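Local coordinates for protein dally-like, isoform A (Drosophila melanogaster, PDB 6XTZ) that is a glypican, probably a cell-surface proteoglycan, that binds Wnt and Hedgehog family proteins and shields the Wnt lipid for signalling at a distance, at residues C247-V252 and H494-E499; N253-C258 and H465-N470. The protein carries 5 engineered substitutions. All coordinates share one frame; numbering follows the deposited sequence.

Contacts 1 and 2 use successive halves of helix 248-258, and their centres lie 9 Å apart. Contact 1 is the more superficial: loop 494-499 lies over the opening turns of the helix, with one isoleucine spread over an asparagine amide and a valine methyl. Contact 2 is buried, where I255, V467 and the sulfur of C468 join the helix to the end of helix 459-467. The two are tied together by the C251-C468 disulfide, which has one half in each contact, and by hydrogen bonds from N253 and K256 to the loop of contact 1. Both pack apolar groups across their segments, contact 1 against a polar amide, contact 2 beside a disulfide.

Contact 1: C247-V252 and H494-E499; sequences CTNYCV and HSITTE
I496 of loop 494-499 spreads its side chain over the first turns of helix 248-258, where N249 and V252, one turn apart, receive it. Its CG1 stands squarely above the flat amide of N249, 3.7 Å from the amide carbon CG, and the chain runs on so that CD1 covers the oxygen, with CD1 to OD1 at 3.5 Å. The methylene and methyl thus rest on the amide face, and the two side chains cross at about a right angle. In N249, a chi1 of -70° swings CG out toward the loop, and a chi2 near 7° sets the amide plane with one face against I496. V252 supplies the second floor: its CG1 sits against both methyls of I496, 4.0 Å from each of CG2 and CD1. V252 is buried, whereas N249 and I496 keep some exposure. H465 of helix 459-467 also touches both V252 and I496. Just before the helix, C247 at the N-cap position is bound to C483 by a disulfide. This is a loop-on-helix packing in the cysteine-rich lobe of the glypican core, a part built on helices, loops and disulfides.

Contact 2: N253-C258 and H465-N470; sequences NVIKGC and HSVCSN
The side-chain nitrogen ND2 of N253 is gripped by two oxygens, S495 O and Y492 OH, while OD1 of the same amide accepts from T497 N. The amide is thereby fixed at both ends and clips the backbone of loop 494-499 to helix 248-258. On another face of that helix, I255 makes the packing with segment 465-470. Its CG1 rests against SG of C468 at 3.8 Å, and its CD1 meets CG1 of V467 at 3.9 Å. The second branch works as well: CG2 of I255 lies 4.1 Å from CG2 of V467, so the two branched side chains cross at a slant and mesh by both arms. I255 has CG2 anti to the backbone N, and a bent chi2 of -64° brings CD1 round to the valine. All three residues are buried, and L230 and P464 also touch I255. Cutting I255 back to an alanine here removes CG1, CG2 and CD1, which would probably open a gap beside V467 and take the CG1 contact from the sulfur of C468. That sulfur is half of the disulfide to C251, so a covalent tie runs beside the apolar packing. Where helix 459-467 ends, S469 OG turns back to donate to H465 O at 3.0 Å, arriving almost straight on (C=O...donor angle 170°). K256 NZ stays 5.0 Å from H465 NE2; the lysine's charge may disfavour protonation of that imidazole. Packing of helix 248-258 on the end of helix 459-467, beside the C251-C468 disulfide, fits the cysteine-rich lobe of the alpha-helical, strand-free glypican core.

Contact 1: C247-V252 and H494-E499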
ATOM      1  N   CYS A 247       8.444 -31.091  -9.582  1.00 46.73           N
ATOM      2  CA  CYS A 247       9.515 -30.159  -9.897  1.00 49.56           C
ATOM      3  C   CYS A 247       9.135 -28.752  -9.449  1.00 47.82           C
ATOM      4  O   CYS A 247       7.962 -28.365  -9.468  1.00 50.71           O
ATOM      5  CB  CYS A 247       9.822 -30.177 -11.395  1.00 52.90           C
ATOM      6  SG  CYS A 247      10.162 -31.820 -12.087  1.00 60.59           S
ATOM      7  N   THR A 248      10.144 -27.985  -9.034  1.00 46.98           N
ATOM      8  CA  THR A 248       9.894 -26.650  -8.500  1.00 42.73           C
ATOM      9  C   THR A 248       9.265 -25.744  -9.552  1.00 44.47           C
ATOM     10  O   THR A 248       8.195 -25.166  -9.334  1.00 49.58           O
ATOM     11  CB  THR A 248      11.195 -26.045  -7.972  1.00 47.60           C
ATOM     12  OG1 THR A 248      11.701 -26.863  -6.912  1.00 53.99           O
ATOM     13  CG2 THR A 248      10.955 -24.636  -7.444  1.00 40.34           C
ATOM     14  N   ASN A 249       9.921 -25.614 -10.710  1.00 42.82           N
ATOM     15  CA  ASN A 249       9.385 -24.769 -11.772  1.00 48.70           C
ATOM     16  C   ASN A 249       8.015 -25.250 -12.234  1.00 51.82           C
ATOM     17  O   ASN A 249       7.160 -24.433 -12.598  1.00 53.59           O
ATOM     18  CB  ASN A 249      10.362 -24.722 -12.947  1.00 53.14           C
ATOM     19  CG  ASN A 249      11.620 -23.937 -12.624  1.00 57.15           C
ATOM     20  OD1 ASN A 249      11.837 -23.531 -11.482  1.00 53.49           O
ATOM     21  ND2 ASN A 249      12.459 -23.723 -13.630  1.00 58.56           N
ATOM     22  N   TYR A 250       7.787 -26.564 -12.223  1.00 43.18           N
ATOM     23  CA  TYR A 250       6.464 -27.092 -12.533  1.00 45.01           C
ATOM     24  C   TYR A 250       5.443 -26.640 -11.495  1.00 46.63           C
ATOM     25  O   TYR A 250       4.350 -26.176 -11.844  1.00 46.40           O
ATOM     26  CB  TYR A 250       6.528 -28.619 -12.623  1.00 44.36           C
ATOM     27  CG  TYR A 250       5.198 -29.305 -12.847  1.00 43.77           C
ATOM     28  CD1 TYR A 250       4.231 -28.749 -13.676  1.00 44.50           C
ATOM     29  CD2 TYR A 250       4.921 -30.526 -12.244  1.00 43.49           C
ATOM     30  CE1 TYR A 250       3.017 -29.380 -13.879  1.00 44.03           C
ATOM     31  CE2 TYR A 250       3.715 -31.166 -12.447  1.00 41.55           C
ATOM     32  CZ  TYR A 250       2.766 -30.589 -13.264  1.00 46.85           C
ATOM     33  OH  TYR A 250       1.561 -31.222 -13.466  1.00 53.01           O
ATOM     34  N   CYS A 251       5.790 -26.755 -10.210  1.00 43.31           N
ATOM     35  CA  CYS A 251       4.896 -26.283  -9.157  1.00 39.56           C
ATOM     36  C   CYS A 251       4.648 -24.783  -9.270  1.00 47.94           C
ATOM     37  O   CYS A 251       3.507 -24.326  -9.134  1.00 49.39           O
ATOM     38  CB  CYS A 251       5.474 -26.627  -7.783  1.00 40.02           C
ATOM     39  SG  CYS A 251       4.482 -26.053  -6.382  1.00 46.50           S
ATOM     40  N   VAL A 252       5.704 -24.002  -9.516  1.00 44.80           N
ATOM     41  CA  VAL A 252       5.552 -22.549  -9.576  1.00 46.24           C
ATOM     42  C   VAL A 252       4.617 -22.152 -10.713  1.00 47.12           C
ATOM     43  O   VAL A 252       3.761 -21.274 -10.554  1.00 50.54           O
ATOM     44  CB  VAL A 252       6.927 -21.866  -9.710  1.00 48.31           C
ATOM     45  CG1 VAL A 252       6.760 -20.380  -9.989  1.00 42.51           C
ATOM     46  CG2 VAL A 252       7.749 -22.079  -8.448  1.00 46.64           C
ATOM     47  N   HIS A 494       9.426 -26.768 -19.586  1.00 85.39           N
ATOM     48  CA  HIS A 494       9.045 -25.364 -19.581  1.00 79.81           C
ATOM     49  C   HIS A 494       9.805 -24.594 -18.504  1.00 79.73           C
ATOM     50  O   HIS A 494      10.293 -25.156 -17.519  1.00 85.95           O
ATOM     51  CB  HIS A 494       7.541 -25.219 -19.358  1.00 78.70           C
ATOM     52  CG  HIS A 494       6.711 -26.046 -20.289  1.00 80.92           C
ATOM     53  ND1 HIS A 494       6.248 -25.569 -21.497  1.00 83.08           N
ATOM     54  CD2 HIS A 494       6.262 -27.319 -20.192  1.00 82.48           C
ATOM     55  CE1 HIS A 494       5.550 -26.513 -22.103  1.00 84.35           C
ATOM     56  NE2 HIS A 494       5.542 -27.585 -21.332  1.00 83.97           N
ATOM     57  N   SER A 495       9.909 -23.287 -18.710  1.00 73.62           N
ATOM     58  CA  SER A 495      10.492 -22.383 -17.733  1.00 71.81           C
ATOM     59  C   SER A 495       9.388 -21.609 -17.021  1.00 70.75           C
ATOM     60  O   SER A 495       8.225 -21.616 -17.430  1.00 75.31           O
ATOM     61  CB  SER A 495      11.479 -21.423 -18.406  1.00 72.13           C
ATOM     62  OG  SER A 495      10.829 -20.620 -19.376  1.00 69.53           O
ATOM     63  N   ILE A 496       9.768 -20.938 -15.932  1.00 64.87           N
ATOM     64  CA  ILE A 496       8.800 -20.164 -15.163  1.00 63.48           C
ATOM     65  C   ILE A 496       8.246 -19.054 -16.044  1.00 64.20           C
ATOM     66  O   ILE A 496       8.987 -18.181 -16.512  1.00 71.93           O
ATOM     67  CB  ILE A 496       9.439 -19.612 -13.886  1.00 66.79           C
ATOM     68  CG1 ILE A 496       9.853 -20.759 -12.960  1.00 66.33           C
ATOM     69  CG2 ILE A 496       8.476 -18.675 -13.173  1.00 68.54           C
ATOM     70  CD1 ILE A 496      10.441 -20.298 -11.642  1.00 65.25           C
ATOM     71  N   THR A 497       6.938 -19.087 -16.277  1.00 60.36           N
ATOM     72  CA  THR A 497       6.309 -18.160 -17.204  1.00 65.04           C
ATOM     73  C   THR A 497       6.089 -16.797 -16.557  1.00 71.77           C
ATOM     74  O   THR A 497       5.896 -16.680 -15.344  1.00 78.68           O
ATOM     75  CB  THR A 497       4.972 -18.717 -17.697  1.00 62.13           C
ATOM     76  OG1 THR A 497       4.325 -17.749 -18.532  1.00 64.30           O
ATOM     77  CG2 THR A 497       4.067 -19.053 -16.521  1.00 58.00           C
ATOM     78  N   THR A 498       6.130 -15.756 -17.392  1.00 72.95           N
ATOM     79  CA  THR A 498       5.825 -14.397 -16.966  1.00 75.42           C
ATOM     80  C   THR A 498       4.787 -13.741 -17.867  1.00 78.82           C
ATOM     81  O   THR A 498       4.580 -12.525 -17.771  1.00 77.04           O
ATOM     82  CB  THR A 498       7.094 -13.536 -16.930  1.00 77.02           C
ATOM     83  OG1 THR A 498       7.728 -13.562 -18.214  1.00 81.30           O
ATOM     84  CG2 THR A 498       8.064 -14.054 -15.876  1.00 75.77           C
ATOM     85  N   GLU A 499       4.133 -14.510 -18.733  1.00 82.64           N
ATOM     86  CA  GLU A 499       3.160 -13.957 -19.659  1.00 89.05           C
ATOM     87  C   GLU A 499       1.878 -13.568 -18.928  1.00 83.61           C
ATOM     88  O   GLU A 499       1.604 -14.011 -17.810  1.00 81.31           O
ATOM     89  CB  GLU A 499       2.844 -14.966 -20.765  1.00 97.37           C
ATOM     90  CG  GLU A 499       4.063 -15.439 -21.538  1.00105.64           C
ATOM     91  CD  GLU A 499       4.651 -14.355 -22.418  1.00115.08           C
ATOM     92  OE1 GLU A 499       3.876 -13.678 -23.127  1.00118.90           O
ATOM     93  OE2 GLU A 499       5.886 -14.174 -22.397  1.00118.57           O
TER

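Contact 2: N253-C258 and H465-N470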
ATOM      1  N   ASN A 253       4.758 -22.798 -11.874  1.00 44.85           N
ATOM      2  CA  ASN A 253       3.894 -22.478 -13.005  1.00 45.67           C
ATOM      3  C   ASN A 253       2.435 -22.797 -12.708  1.00 46.40           C
ATOM      4  O   ASN A 253       1.538 -22.085 -13.172  1.00 51.96           O
ATOM      5  CB  ASN A 253       4.357 -23.231 -14.251  1.00 47.08           C
ATOM      6  CG  ASN A 253       5.590 -22.618 -14.875  1.00 52.45           C
ATOM      7  OD1 ASN A 253       5.810 -21.410 -14.779  1.00 61.03           O
ATOM      8  ND2 ASN A 253       6.402 -23.445 -15.522  1.00 49.84           N
ATOM      9  N   VAL A 254       2.175 -23.856 -11.941  1.00 41.59           N
ATOM     10  CA  VAL A 254       0.798 -24.218 -11.621  1.00 43.69           C
ATOM     11  C   VAL A 254       0.189 -23.203 -10.661  1.00 43.27           C
ATOM     12  O   VAL A 254      -0.929 -22.719 -10.872  1.00 43.02           O
ATOM     13  CB  VAL A 254       0.735 -25.648 -11.053  1.00 42.35           C
ATOM     14  CG1 VAL A 254      -0.675 -25.973 -10.582  1.00 42.21           C
ATOM     15  CG2 VAL A 254       1.189 -26.650 -12.102  1.00 37.98           C
ATOM     16  N   ILE A 255       0.916 -22.862  -9.595  1.00 41.44           N
ATOM     17  CA  ILE A 255       0.394 -21.895  -8.634  1.00 44.32           C
ATOM     18  C   ILE A 255       0.234 -20.526  -9.285  1.00 44.71           C
ATOM     19  O   ILE A 255      -0.726 -19.800  -9.002  1.00 46.23           O
ATOM     20  CB  ILE A 255       1.293 -21.827  -7.387  1.00 42.90           C
ATOM     21  CG1 ILE A 255       1.582 -23.233  -6.858  1.00 41.87           C
ATOM     22  CG2 ILE A 255       0.624 -20.998  -6.301  1.00 43.43           C
ATOM     23  CD1 ILE A 255       0.358 -23.962  -6.364  1.00 38.83           C
ATOM     24  N   LYS A 256       1.165 -20.153 -10.169  1.00 42.50           N
ATOM     25  CA  LYS A 256       1.029 -18.892 -10.894  1.00 47.76           C
ATOM     26  C   LYS A 256      -0.261 -18.859 -11.705  1.00 50.17           C
ATOM     27  O   LYS A 256      -0.917 -17.816 -11.799  1.00 53.78           O
ATOM     28  CB  LYS A 256       2.236 -18.664 -11.805  1.00 45.79           C
ATOM     29  CG  LYS A 256       3.449 -18.076 -11.106  1.00 48.94           C
ATOM     30  CD  LYS A 256       4.466 -17.570 -12.116  1.00 57.32           C
ATOM     31  CE  LYS A 256       5.553 -16.746 -11.446  1.00 62.17           C
ATOM     32  NZ  LYS A 256       6.430 -16.080 -12.446  1.00 65.99           N
ATOM     33  N   GLY A 257      -0.642 -19.993 -12.296  1.00 42.89           N
ATOM     34  CA  GLY A 257      -1.891 -20.039 -13.036  1.00 39.13           C
ATOM     35  C   GLY A 257      -3.105 -20.006 -12.130  1.00 36.79           C
ATOM     36  O   GLY A 257      -4.092 -19.328 -12.424  1.00 39.75           O
ATOM     37  N   CYS A 258      -3.052 -20.745 -11.018  1.00 38.73           N
ATOM     38  CA  CYS A 258      -4.130 -20.688 -10.038  1.00 43.54           C
ATOM     39  C   CYS A 258      -4.335 -19.269  -9.524  1.00 39.65           C
ATOM     40  O   CYS A 258      -5.473 -18.834  -9.313  1.00 38.88           O
ATOM     41  CB  CYS A 258      -3.836 -21.639  -8.877  1.00 43.76           C
ATOM     42  SG  CYS A 258      -4.175 -23.384  -9.215  1.00 45.56           S
ATOM     43  N   HIS A 465       6.121 -19.098  -5.219  1.00 48.28           N
ATOM     44  CA  HIS A 465       7.349 -19.625  -4.634  1.00 50.46           C
ATOM     45  C   HIS A 465       7.165 -19.961  -3.161  1.00 49.13           C
ATOM     46  O   HIS A 465       7.799 -20.895  -2.655  1.00 50.26           O
ATOM     47  CB  HIS A 465       8.488 -18.625  -4.819  1.00 50.61           C
ATOM     48  CG  HIS A 465       8.754 -18.284  -6.251  1.00 56.26           C
ATOM     49  ND1 HIS A 465       9.684 -18.955  -7.016  1.00 59.17           N
ATOM     50  CD2 HIS A 465       8.200 -17.353  -7.064  1.00 56.69           C
ATOM     51  CE1 HIS A 465       9.697 -18.447  -8.235  1.00 58.39           C
ATOM     52  NE2 HIS A 465       8.805 -17.474  -8.290  1.00 60.09           N
ATOM     53  N   SER A 466       6.301 -19.223  -2.462  1.00 45.65           N
ATOM     54  CA  SER A 466       6.048 -19.520  -1.056  1.00 49.70           C
ATOM     55  C   SER A 466       5.202 -20.777  -0.901  1.00 53.44           C
ATOM     56  O   SER A 466       5.432 -21.579   0.013  1.00 51.42           O
ATOM     57  CB  SER A 466       5.371 -18.327  -0.383  1.00 46.69           C
ATOM     58  OG  SER A 466       4.994 -18.638   0.947  1.00 46.52           O
ATOM     59  N   VAL A 467       4.222 -20.970  -1.786  1.00 53.45           N
ATOM     60  CA  VAL A 467       3.367 -22.151  -1.707  1.00 47.03           C
ATOM     61  C   VAL A 467       4.169 -23.417  -1.992  1.00 49.28           C
ATOM     62  O   VAL A 467       3.970 -24.451  -1.344  1.00 56.65           O
ATOM     63  CB  VAL A 467       2.171 -22.006  -2.666  1.00 47.97           C
ATOM     64  CG1 VAL A 467       1.352 -23.288  -2.700  1.00 49.69           C
ATOM     65  CG2 VAL A 467       1.300 -20.830  -2.255  1.00 49.69           C
ATOM     66  N   CYS A 468       5.096 -23.356  -2.944  1.00 49.26           N
ATOM     67  CA  CYS A 468       5.870 -24.526  -3.345  1.00 57.29           C
ATOM     68  C   CYS A 468       7.023 -24.841  -2.396  1.00 70.20           C
ATOM     69  O   CYS A 468       7.863 -25.683  -2.735  1.00 79.33           O
ATOM     70  CB  CYS A 468       6.409 -24.339  -4.766  1.00 50.87           C
ATOM     71  SG  CYS A 468       5.126 -24.155  -6.031  1.00 52.31           S
ATOM     72  N   SER A 469       7.081 -24.209  -1.223  1.00 70.92           N
ATOM     73  CA  SER A 469       8.157 -24.439  -0.271  1.00 76.35           C
ATOM     74  C   SER A 469       7.680 -24.933   1.088  1.00 86.48           C
ATOM     75  O   SER A 469       8.506 -25.092   1.994  1.00 89.09           O
ATOM     76  CB  SER A 469       8.982 -23.157  -0.078  1.00 74.85           C
ATOM     77  OG  SER A 469       9.658 -22.798  -1.270  1.00 77.24           O
ATOM     78  N   ASN A 470       6.383 -25.181   1.262  1.00 83.69           N
ATOM     79  CA  ASN A 470       5.856 -25.618   2.545  1.00 93.75           C
ATOM     80  C   ASN A 470       5.948 -27.139   2.671  1.00104.33           C
ATOM     81  O   ASN A 470       6.412 -27.839   1.768  1.00102.64           O
ATOM     82  CB  ASN A 470       4.417 -25.131   2.730  1.00 92.23           C
ATOM     83  CG  ASN A 470       3.499 -25.546   1.590  1.00 94.76           C
ATOM     84  OD1 ASN A 470       3.827 -26.424   0.792  1.00 98.53           O
ATOM     85  ND2 ASN A 470       2.334 -24.912   1.515  1.00 92.39           N
TER